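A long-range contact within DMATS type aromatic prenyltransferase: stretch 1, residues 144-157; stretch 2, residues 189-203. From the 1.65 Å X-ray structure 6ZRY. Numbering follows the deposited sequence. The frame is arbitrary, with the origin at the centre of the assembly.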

ATOM      1  N   GLU A 144     -12.634  -3.144  -7.048  1.00 27.34           N
ATOM      2  CA  GLU A 144     -12.912  -2.272  -5.882  1.00 27.06           C
ATOM      3  C   GLU A 144     -11.910  -1.122  -5.890  1.00 24.98           C
ATOM      4  O   GLU A 144     -10.767  -1.319  -6.319  1.00 25.08           O
ATOM      5  CB  GLU A 144     -12.762  -3.005  -4.545  1.00 29.36           C
ATOM      6  CG  GLU A 144     -13.577  -4.264  -4.415  1.00 32.46           C
ATOM      7  CD  GLU A 144     -13.533  -4.877  -3.014  1.00 33.98           C
ATOM      8  OE1 GLU A 144     -14.191  -5.910  -2.810  1.00 39.12           O
ATOM      9  OE2 GLU A 144     -12.853  -4.316  -2.134  1.00 34.63           O
ATOM     10  N   PHE A 145     -12.321   0.027  -5.407  1.00 23.39           N
ATOM     11  CA  PHE A 145     -11.464   1.211  -5.290  1.00 22.12           C
ATOM     12  C   PHE A 145     -11.232   1.504  -3.814  1.00 21.78           C
ATOM     13  O   PHE A 145     -12.191   1.464  -3.023  1.00 21.75           O
ATOM     14  CB  PHE A 145     -12.119   2.377  -6.011  1.00 21.70           C
ATOM     15  CG  PHE A 145     -12.352   2.140  -7.489  1.00 21.66           C
ATOM     16  CD1 PHE A 145     -13.503   1.517  -7.944  1.00 22.14           C
ATOM     17  CD2 PHE A 145     -11.411   2.538  -8.426  1.00 21.33           C
ATOM     18  CE1 PHE A 145     -13.717   1.312  -9.305  1.00 22.48           C
ATOM     19  CE2 PHE A 145     -11.620   2.325  -9.789  1.00 22.25           C
ATOM     20  CZ  PHE A 145     -12.778   1.717 -10.228  1.00 22.18           C
ATOM     21  N   LYS A 146      -9.993   1.842  -3.467  1.00 21.71           N
ATOM     22  CA  LYS A 146      -9.638   2.353  -2.118  1.00 22.46           C
ATOM     23  C   LYS A 146      -8.892   3.651  -2.294  1.00 20.76           C
ATOM     24  O   LYS A 146      -8.122   3.774  -3.255  1.00 19.81           O
ATOM     25  CB  LYS A 146      -8.765   1.373  -1.333  1.00 23.73           C
ATOM     26  CG  LYS A 146      -9.129  -0.088  -1.479  1.00 25.69           C
ATOM     27  CD  LYS A 146     -10.364  -0.473  -0.749  1.00 28.15           C
ATOM     28  CE  LYS A 146     -10.558  -1.985  -0.693  1.00 29.83           C
ATOM     29  NZ  LYS A 146     -11.146  -2.406   0.599  1.00 31.15           N
ATOM     30  N   VAL A 147      -9.125   4.578  -1.383  1.00 20.29           N
ATOM     31  CA  VAL A 147      -8.517   5.930  -1.379  1.00 19.71           C
ATOM     32  C   VAL A 147      -7.569   6.021  -0.185  1.00 18.72           C
ATOM     33  O   VAL A 147      -8.019   5.737   0.957  1.00 17.79           O
ATOM     34  CB  VAL A 147      -9.610   6.999  -1.324  1.00 20.69           C
ATOM     35  CG1 VAL A 147      -9.028   8.400  -1.329  1.00 21.22           C
ATOM     36  CG2 VAL A 147     -10.597   6.799  -2.460  1.00 21.19           C
ATOM     37  N   TYR A 148      -6.337   6.416  -0.451  1.00 18.05           N
ATOM     38  CA  TYR A 148      -5.237   6.550   0.504  1.00 17.96           C
ATOM     39  C   TYR A 148      -4.960   8.038   0.681  1.00 17.96           C
ATOM     40  O   TYR A 148      -4.378   8.643  -0.246  1.00 17.70           O
ATOM     41  CB  TYR A 148      -4.021   5.781  -0.014  1.00 18.69           C
ATOM     42  CG  TYR A 148      -4.106   4.318   0.263  1.00 18.93           C
ATOM     43  CD1 TYR A 148      -5.070   3.511  -0.342  1.00 20.41           C
ATOM     44  CD2 TYR A 148      -3.275   3.734   1.199  1.00 19.52           C
ATOM     45  CE1 TYR A 148      -5.171   2.152  -0.034  1.00 21.25           C
ATOM     46  CE2 TYR A 148      -3.369   2.398   1.516  1.00 20.45           C
ATOM     47  CZ  TYR A 148      -4.319   1.603   0.909  1.00 21.59           C
ATOM     48  OH  TYR A 148      -4.370   0.278   1.266  1.00 25.46           O
ATOM     49  N   LEU A 149      -5.371   8.614   1.810  1.00 17.64           N
ATOM     50  CA  LEU A 149      -5.176  10.053   2.090  1.00 17.95           C
ATOM     51  C   LEU A 149      -3.948  10.207   2.961  1.00 17.48           C
ATOM     52  O   LEU A 149      -3.704   9.304   3.810  1.00 16.62           O
ATOM     53  CB  LEU A 149      -6.413  10.624   2.771  1.00 18.82           C
ATOM     54  CG  LEU A 149      -7.727  10.495   1.996  1.00 19.79           C
ATOM     55  CD1 LEU A 149      -8.878  11.066   2.805  1.00 20.54           C
ATOM     56  CD2 LEU A 149      -7.657  11.201   0.657  1.00 20.13           C
ATOM     57  N   ASN A 150      -3.218  11.296   2.777  1.00 17.78           N
ATOM     58  CA  ASN A 150      -1.999  11.628   3.567  1.00 18.05           C
ATOM     59  C   ASN A 150      -2.444  12.356   4.830  1.00 17.92           C
ATOM     60  O   ASN A 150      -2.915  13.480   4.739  1.00 18.37           O
ATOM     61  CB  ASN A 150      -1.004  12.484   2.774  1.00 18.17           C
ATOM     62  CG  ASN A 150       0.265  12.775   3.551  1.00 18.14           C
ATOM     63  OD1 ASN A 150       0.469  12.247   4.649  1.00 18.23           O
ATOM     64  ND2 ASN A 150       1.141  13.586   2.974  1.00 18.89           N
ATOM     65  N   PRO A 151      -2.326  11.743   6.037  1.00 18.06           N
ATOM     66  CA  PRO A 151      -2.679  12.410   7.287  1.00 18.54           C
ATOM     67  C   PRO A 151      -1.804  13.635   7.545  1.00 19.38           C
ATOM     68  O   PRO A 151      -2.194  14.485   8.332  1.00 19.50           O
ATOM     69  CB  PRO A 151      -2.396  11.347   8.355  1.00 18.37           C
ATOM     70  CG  PRO A 151      -2.483  10.051   7.596  1.00 18.58           C
ATOM     71  CD  PRO A 151      -1.827  10.385   6.281  1.00 17.78           C
ATOM     72  N   GLU A 152      -0.645  13.689   6.920  1.00 19.58           N
ATOM     73  CA  GLU A 152       0.353  14.768   7.152  1.00 21.02           C
ATOM     74  C   GLU A 152       0.225  15.876   6.093  1.00 21.09           C
ATOM     75  O   GLU A 152       1.161  16.699   5.974  1.00 21.47           O
ATOM     76  CB  GLU A 152       1.752  14.164   7.167  1.00 21.32           C
ATOM     77  CG  GLU A 152       1.963  13.190   8.317  1.00 22.29           C
ATOM     78  CD  GLU A 152       3.347  12.531   8.319  1.00 23.55           C
ATOM     79  OE1 GLU A 152       3.745  12.033   9.354  1.00 24.30           O
ATOM     80  OE2 GLU A 152       4.012  12.549   7.279  1.00 23.33           O
ATOM     81  N   VAL A 153      -0.870  15.914   5.354  1.00 21.34           N
ATOM     82  CA  VAL A 153      -1.034  16.841   4.198  1.00 22.07           C
ATOM     83  C   VAL A 153      -1.065  18.303   4.685  1.00 23.48           C
ATOM     84  O   VAL A 153      -0.696  19.173   3.904  1.00 23.02           O
ATOM     85  CB  VAL A 153      -2.280  16.499   3.383  1.00 22.25           C
ATOM     86  CG1 VAL A 153      -3.556  16.879   4.118  1.00 22.29           C
ATOM     87  CG2 VAL A 153      -2.229  17.127   1.994  1.00 22.13           C
ATOM     88  N   LYS A 154      -1.508  18.558   5.913  1.00 24.78           N
ATOM     89  CA  LYS A 154      -1.485  19.923   6.515  1.00 27.30           C
ATOM     90  C   LYS A 154      -0.291  20.037   7.472  1.00 27.70           C
ATOM     91  O   LYS A 154      -0.299  20.935   8.323  1.00 28.60           O
ATOM     92  CB  LYS A 154      -2.819  20.206   7.205  1.00 28.88           C
ATOM     93  CG  LYS A 154      -4.007  20.245   6.268  1.00 30.23           C
ATOM     94  CD  LYS A 154      -5.243  20.764   6.929  1.00 32.51           C
ATOM     95  CE  LYS A 154      -6.327  21.136   5.940  1.00 34.54           C
ATOM     96  NZ  LYS A 154      -7.563  21.602   6.626  1.00 36.08           N
ATOM     97  N   GLY A 155       0.710  19.155   7.314  1.00 27.81           N
ATOM     98  CA  GLY A 155       1.940  19.120   8.118  1.00 27.64           C
ATOM     99  C   GLY A 155       1.905  17.998   9.154  1.00 27.82           C
ATOM    100  O   GLY A 155       0.819  17.573   9.537  1.00 26.98           O
ATOM    101  N   VAL A 156       3.070  17.559   9.604  1.00 27.50           N
ATOM    102  CA  VAL A 156       3.207  16.419  10.541  1.00 28.30           C
ATOM    103  C   VAL A 156       2.560  16.794  11.894  1.00 29.03           C
ATOM    104  O   VAL A 156       1.918  15.944  12.483  1.00 29.08           O
ATOM    105  CB  VAL A 156       4.683  15.991  10.667  1.00 28.55           C
ATOM    106  CG1 VAL A 156       4.843  14.808  11.606  1.00 28.55           C
ATOM    107  CG2 VAL A 156       5.290  15.654   9.303  1.00 28.57           C
ATOM    108  N   GLU A 157       2.693  18.044  12.344  1.00 30.63           N
ATOM    109  CA  GLU A 157       2.203  18.502  13.674  1.00 30.83           C
ATOM    110  C   GLU A 157       0.675  18.362  13.754  1.00 30.09           C
ATOM    111  O   GLU A 157       0.166  18.016  14.826  1.00 28.82           O
ATOM    112  CB  GLU A 157       2.607  19.961  13.935  1.00 32.14           C
ATOM    113  N   LEU A 189       4.695  10.254  18.880  1.00 33.44           N
ATOM    114  CA  LEU A 189       3.633  10.543  17.890  1.00 33.65           C
ATOM    115  C   LEU A 189       4.064  11.738  17.005  1.00 33.42           C
ATOM    116  O   LEU A 189       4.513  12.740  17.548  1.00 33.91           O
ATOM    117  CB  LEU A 189       2.313  10.814  18.604  1.00 34.19           C
ATOM    118  CG  LEU A 189       1.122  11.058  17.683  1.00 34.42           C
ATOM    119  CD1 LEU A 189       0.841   9.865  16.799  1.00 34.74           C
ATOM    120  CD2 LEU A 189      -0.107  11.422  18.492  1.00 35.58           C
ATOM    121  N   GLY A 190       3.956  11.598  15.687  1.00 30.83           N
ATOM    122  CA  GLY A 190       4.469  12.581  14.715  1.00 30.19           C
ATOM    123  C   GLY A 190       5.996  12.660  14.702  1.00 29.37           C
ATOM    124  O   GLY A 190       6.526  13.572  14.025  1.00 29.88           O
ATOM    125  N   ARG A 191       6.690  11.748  15.396  1.00 28.92           N
ATOM    126  CA  ARG A 191       8.171  11.702  15.452  1.00 29.10           C
ATOM    127  C   ARG A 191       8.636  10.317  14.984  1.00 27.55           C
ATOM    128  O   ARG A 191       8.674  10.099  13.787  1.00 26.60           O
ATOM    129  CB  ARG A 191       8.635  12.144  16.846  1.00 31.41           C
ATOM    130  CG  ARG A 191       8.116  13.526  17.248  1.00 32.56           C
ATOM    131  CD  ARG A 191       8.791  14.129  18.485  1.00 33.91           C
ATOM    132  N   GLY A 192       8.997   9.412  15.885  1.00 26.16           N
ATOM    133  CA  GLY A 192       9.318   8.032  15.501  1.00 25.16           C
ATOM    134  C   GLY A 192       8.103   7.312  14.925  1.00 23.49           C
ATOM    135  O   GLY A 192       8.302   6.451  14.081  1.00 23.50           O
ATOM    136  N   ASP A 193       6.896   7.632  15.401  1.00 22.90           N
ATOM    137  CA  ASP A 193       5.625   6.976  14.979  1.00 22.58           C
ATOM    138  C   ASP A 193       4.782   7.969  14.166  1.00 21.87           C
ATOM    139  O   ASP A 193       4.201   8.884  14.738  1.00 22.63           O
ATOM    140  CB  ASP A 193       4.859   6.425  16.172  1.00 23.21           C
ATOM    141  CG  ASP A 193       5.531   5.232  16.843  1.00 23.88           C
ATOM    142  OD1 ASP A 193       6.364   4.552  16.196  1.00 23.98           O
ATOM    143  OD2 ASP A 193       5.188   4.967  17.991  1.00 26.63           O
ATOM    144  N   ARG A 194       4.719   7.764  12.863  1.00 20.78           N
ATOM    145  CA  ARG A 194       4.205   8.744  11.882  1.00 19.97           C
ATOM    146  C   ARG A 194       2.902   8.196  11.322  1.00 18.95           C
ATOM    147  O   ARG A 194       2.842   7.006  11.003  1.00 18.09           O
ATOM    148  CB  ARG A 194       5.263   8.983  10.803  1.00 21.03           C
ATOM    149  CG  ARG A 194       6.513   9.704  11.320  1.00 22.25           C
ATOM    150  CD  ARG A 194       6.456  11.198  11.246  1.00 23.09           C
ATOM    151  NE  ARG A 194       6.279  11.689   9.891  1.00 23.23           N
ATOM    152  CZ  ARG A 194       7.249  11.894   9.010  1.00 24.41           C
ATOM    153  NH1 ARG A 194       8.518  11.665   9.330  1.00 24.18           N
ATOM    154  NH2 ARG A 194       6.940  12.328   7.797  1.00 25.06           N
ATOM    155  N   LEU A 195       1.890   9.030  11.219  1.00 18.29           N
ATOM    156  CA  LEU A 195       0.588   8.672  10.583  1.00 18.01           C
ATOM    157  C   LEU A 195       0.736   8.814   9.059  1.00 17.53           C
ATOM    158  O   LEU A 195       0.805   9.955   8.531  1.00 17.78           O
ATOM    159  CB  LEU A 195      -0.506   9.579  11.155  1.00 18.65           C
ATOM    160  CG  LEU A 195      -0.683   9.491  12.674  1.00 19.80           C
ATOM    161  CD1 LEU A 195      -1.396  10.722  13.214  1.00 20.76           C
ATOM    162  CD2 LEU A 195      -1.411   8.235  13.072  1.00 20.01           C
ATOM    163  N   THR A 196       0.796   7.696   8.362  1.00 16.95           N
ATOM    164  CA  THR A 196       1.304   7.649   6.975  1.00 16.78           C
ATOM    165  C   THR A 196       0.148   7.582   5.983  1.00 16.36           C
ATOM    166  O   THR A 196       0.225   8.252   4.957  1.00 15.78           O
ATOM    167  CB  THR A 196       2.282   6.489   6.795  1.00 17.21           C
ATOM    168  OG1 THR A 196       3.340   6.710   7.733  1.00 17.91           O
ATOM    169  CG2 THR A 196       2.816   6.431   5.379  1.00 17.23           C
ATOM    170  N   PHE A 197      -0.849   6.736   6.222  1.00 15.87           N
ATOM    171  CA  PHE A 197      -2.017   6.626   5.328  1.00 16.05           C
ATOM    172  C   PHE A 197      -3.300   6.566   6.139  1.00 16.43           C
ATOM    173  O   PHE A 197      -3.343   5.866   7.144  1.00 16.01           O
ATOM    174  CB  PHE A 197      -2.012   5.358   4.456  1.00 16.35           C
ATOM    175  CG  PHE A 197      -0.825   5.195   3.535  1.00 16.55           C
ATOM    176  CD1 PHE A 197      -0.562   6.123   2.545  1.00 17.13           C
ATOM    177  CD2 PHE A 197      -0.011   4.082   3.633  1.00 17.02           C
ATOM    178  CE1 PHE A 197       0.498   5.946   1.666  1.00 17.40           C
ATOM    179  CE2 PHE A 197       1.057   3.901   2.764  1.00 17.69           C
ATOM    180  CZ  PHE A 197       1.314   4.842   1.781  1.00 17.76           C
ATOM    181  N   PHE A 198      -4.320   7.250   5.641  1.00 16.28           N
ATOM    182  CA  PHE A 198      -5.713   7.131   6.088  1.00 17.09           C
ATOM    183  C   PHE A 198      -6.490   6.561   4.920  1.00 16.89           C
ATOM    184  O   PHE A 198      -6.689   7.312   3.956  1.00 17.37           O
ATOM    185  CB  PHE A 198      -6.192   8.514   6.536  1.00 17.66           C
ATOM    186  CG  PHE A 198      -7.579   8.565   7.115  1.00 18.65           C
ATOM    187  CD1 PHE A 198      -8.705   8.559   6.291  1.00 19.55           C
ATOM    188  CD2 PHE A 198      -7.764   8.698   8.486  1.00 19.27           C
ATOM    189  CE1 PHE A 198      -9.985   8.624   6.836  1.00 19.54           C
ATOM    190  CE2 PHE A 198      -9.040   8.750   9.021  1.00 19.67           C
ATOM    191  CZ  PHE A 198     -10.144   8.716   8.198  1.00 19.86           C
ATOM    192  N   ALA A 199      -6.837   5.285   4.965  1.00 16.85           N
ATOM    193  CA  ALA A 199      -7.348   4.522   3.807  1.00 17.54           C
ATOM    194  C   ALA A 199      -8.811   4.171   4.051  1.00 18.10           C
ATOM    195  O   ALA A 199      -9.118   3.706   5.120  1.00 18.59           O
ATOM    196  CB  ALA A 199      -6.504   3.306   3.566  1.00 17.24           C
ATOM    197  N   VAL A 200      -9.675   4.472   3.080  1.00 19.76           N
ATOM    198  CA  VAL A 200     -11.122   4.119   3.117  1.00 21.04           C
ATOM    199  C   VAL A 200     -11.540   3.539   1.772  1.00 22.46           C
ATOM    200  O   VAL A 200     -10.889   3.851   0.733  1.00 22.48           O
ATOM    201  CB  VAL A 200     -11.974   5.348   3.471  1.00 21.74           C
ATOM    202  CG1 VAL A 200     -11.652   5.878   4.867  1.00 21.99           C
ATOM    203  CG2 VAL A 200     -11.825   6.432   2.432  1.00 22.13           C
ATOM    204  N   ASP A 201     -12.593   2.731   1.768  1.00 23.91           N
ATOM    205  CA  ASP A 201     -13.230   2.311   0.495  1.00 25.56           C
ATOM    206  C   ASP A 201     -13.785   3.578  -0.166  1.00 25.77           C
ATOM    207  O   ASP A 201     -14.276   4.498   0.575  1.00 25.31           O
ATOM    208  CB  ASP A 201     -14.342   1.286   0.726  1.00 27.80           C
ATOM    209  CG  ASP A 201     -13.902  -0.010   1.394  1.00 29.24           C
ATOM    210  OD1 ASP A 201     -12.761  -0.417   1.200  1.00 31.17           O
ATOM    211  OD2 ASP A 201     -14.715  -0.595   2.087  1.00 32.26           O
ATOM    212  N   LEU A 202     -13.716   3.668  -1.485  1.00 25.50           N
ATOM    213  CA  LEU A 202     -14.370   4.753  -2.245  1.00 26.23           C
ATOM    214  C   LEU A 202     -15.878   4.657  -1.988  1.00 27.18           C
ATOM    215  O   LEU A 202     -16.511   5.684  -1.724  1.00 27.07           O
ATOM    216  CB  LEU A 202     -14.045   4.574  -3.729  1.00 26.03           C
ATOM    217  CG  LEU A 202     -14.626   5.632  -4.658  1.00 26.56           C
ATOM    218  CD1 LEU A 202     -14.148   7.019  -4.279  1.00 26.52           C
ATOM    219  CD2 LEU A 202     -14.276   5.335  -6.095  1.00 26.87           C
ATOM    220  N   HIS A 203     -16.403   3.439  -2.033  1.00 28.50           N
ATOM    221  CA  HIS A 203     -17.846   3.137  -1.912  1.00 30.80           C
ATOM    222  C   HIS A 203     -18.229   3.078  -0.429  1.00 30.55           C
ATOM    223  O   HIS A 203     -17.591   2.309   0.311  1.00 30.15           O
ATOM    224  CB  HIS A 203     -18.167   1.826  -2.633  1.00 32.44           C
ATOM    225  CG  HIS A 203     -19.607   1.467  -2.606  1.00 34.71           C
ATOM    226  ND1 HIS A 203     -20.592   2.380  -2.907  1.00 36.44           N
ATOM    227  CD2 HIS A 203     -20.235   0.300  -2.326  1.00 36.56           C
ATOM    228  CE1 HIS A 203     -21.776   1.796  -2.797  1.00 37.99           C
ATOM    229  NE2 HIS A 203     -21.581   0.520  -2.445  1.00 37.98           N
TER
HETATM  230  O   HOH W   1     -15.050   1.025  -2.672  1.00 42.20           O
HETATM  231  O   HOH W   2       2.247  10.122   4.719  1.00 20.24           O
HETATM  232  O   HOH W   3       2.455  11.760  11.686  1.00 19.12           O
HETATM  233  O   HOH W   4       4.368   9.383   7.229  1.00 28.03           O

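Residues 144-149 and 193-201 form neighbouring antiparallel β-strands, and the loops that flank them extend the contact, which buries 937 Å² in all. At the start of stretch 2, G190 adopts a positive phi and packs its carbonyl against V156, with G190 O 3.2 Å from V156 CG1. R194 then reaches across to E152 in a two-pronged salt bridge: R194 NE donates to E152 OE1 at 2.6 Å and R194 NH2 to E152 OE2 at 3.0 Å, so each carboxylate oxygen meets its own nitrogen.

Beyond this charged pair, P151 covers L195, their CB atoms 3.8 Å apart. L195 O lies 3.4 Å from P151 CG but finds no hydrogen-bonding partner, whereas L195 N donates to water 3, which in turn donates to E152 OE1. P151 has no amide proton to offer, and the strand pairing gives way here to solvent: water 2 donates to both T196 O and N150 OD1, each at 2.8 Å.

F197 presents its ring face to the edge of Y148, with centroids 5.3 Å apart and planes at 80°. Regular pairing runs from F198, opposite L149, to D201, opposite K146. F198 and L149 exchange two backbone hydrogen bonds, F198 N to L149 O and L149 N to F198 O, both 2.8 Å. A199 opposes Y148 in a non-hydrogen-bonded pair; its small side chain sits over the tyrosine ring, A199 CB lying 3.8 Å from the ring centroid, almost on the normal. V200 and V147 form the next hydrogen-bonded pair, V147 N to V200 O at 2.8 Å and V200 N to V147 O at 3.0 Å.

D201 forms a salt bridge with K146, K146 NZ donating to D201 OD1 at 2.6 Å. Finally, L202 N donates to F145 O at 3.1 Å, while L202 CD2 packs 3.7 Å from F145 CB and L202 CD1 4.0 Å from V147 CG2.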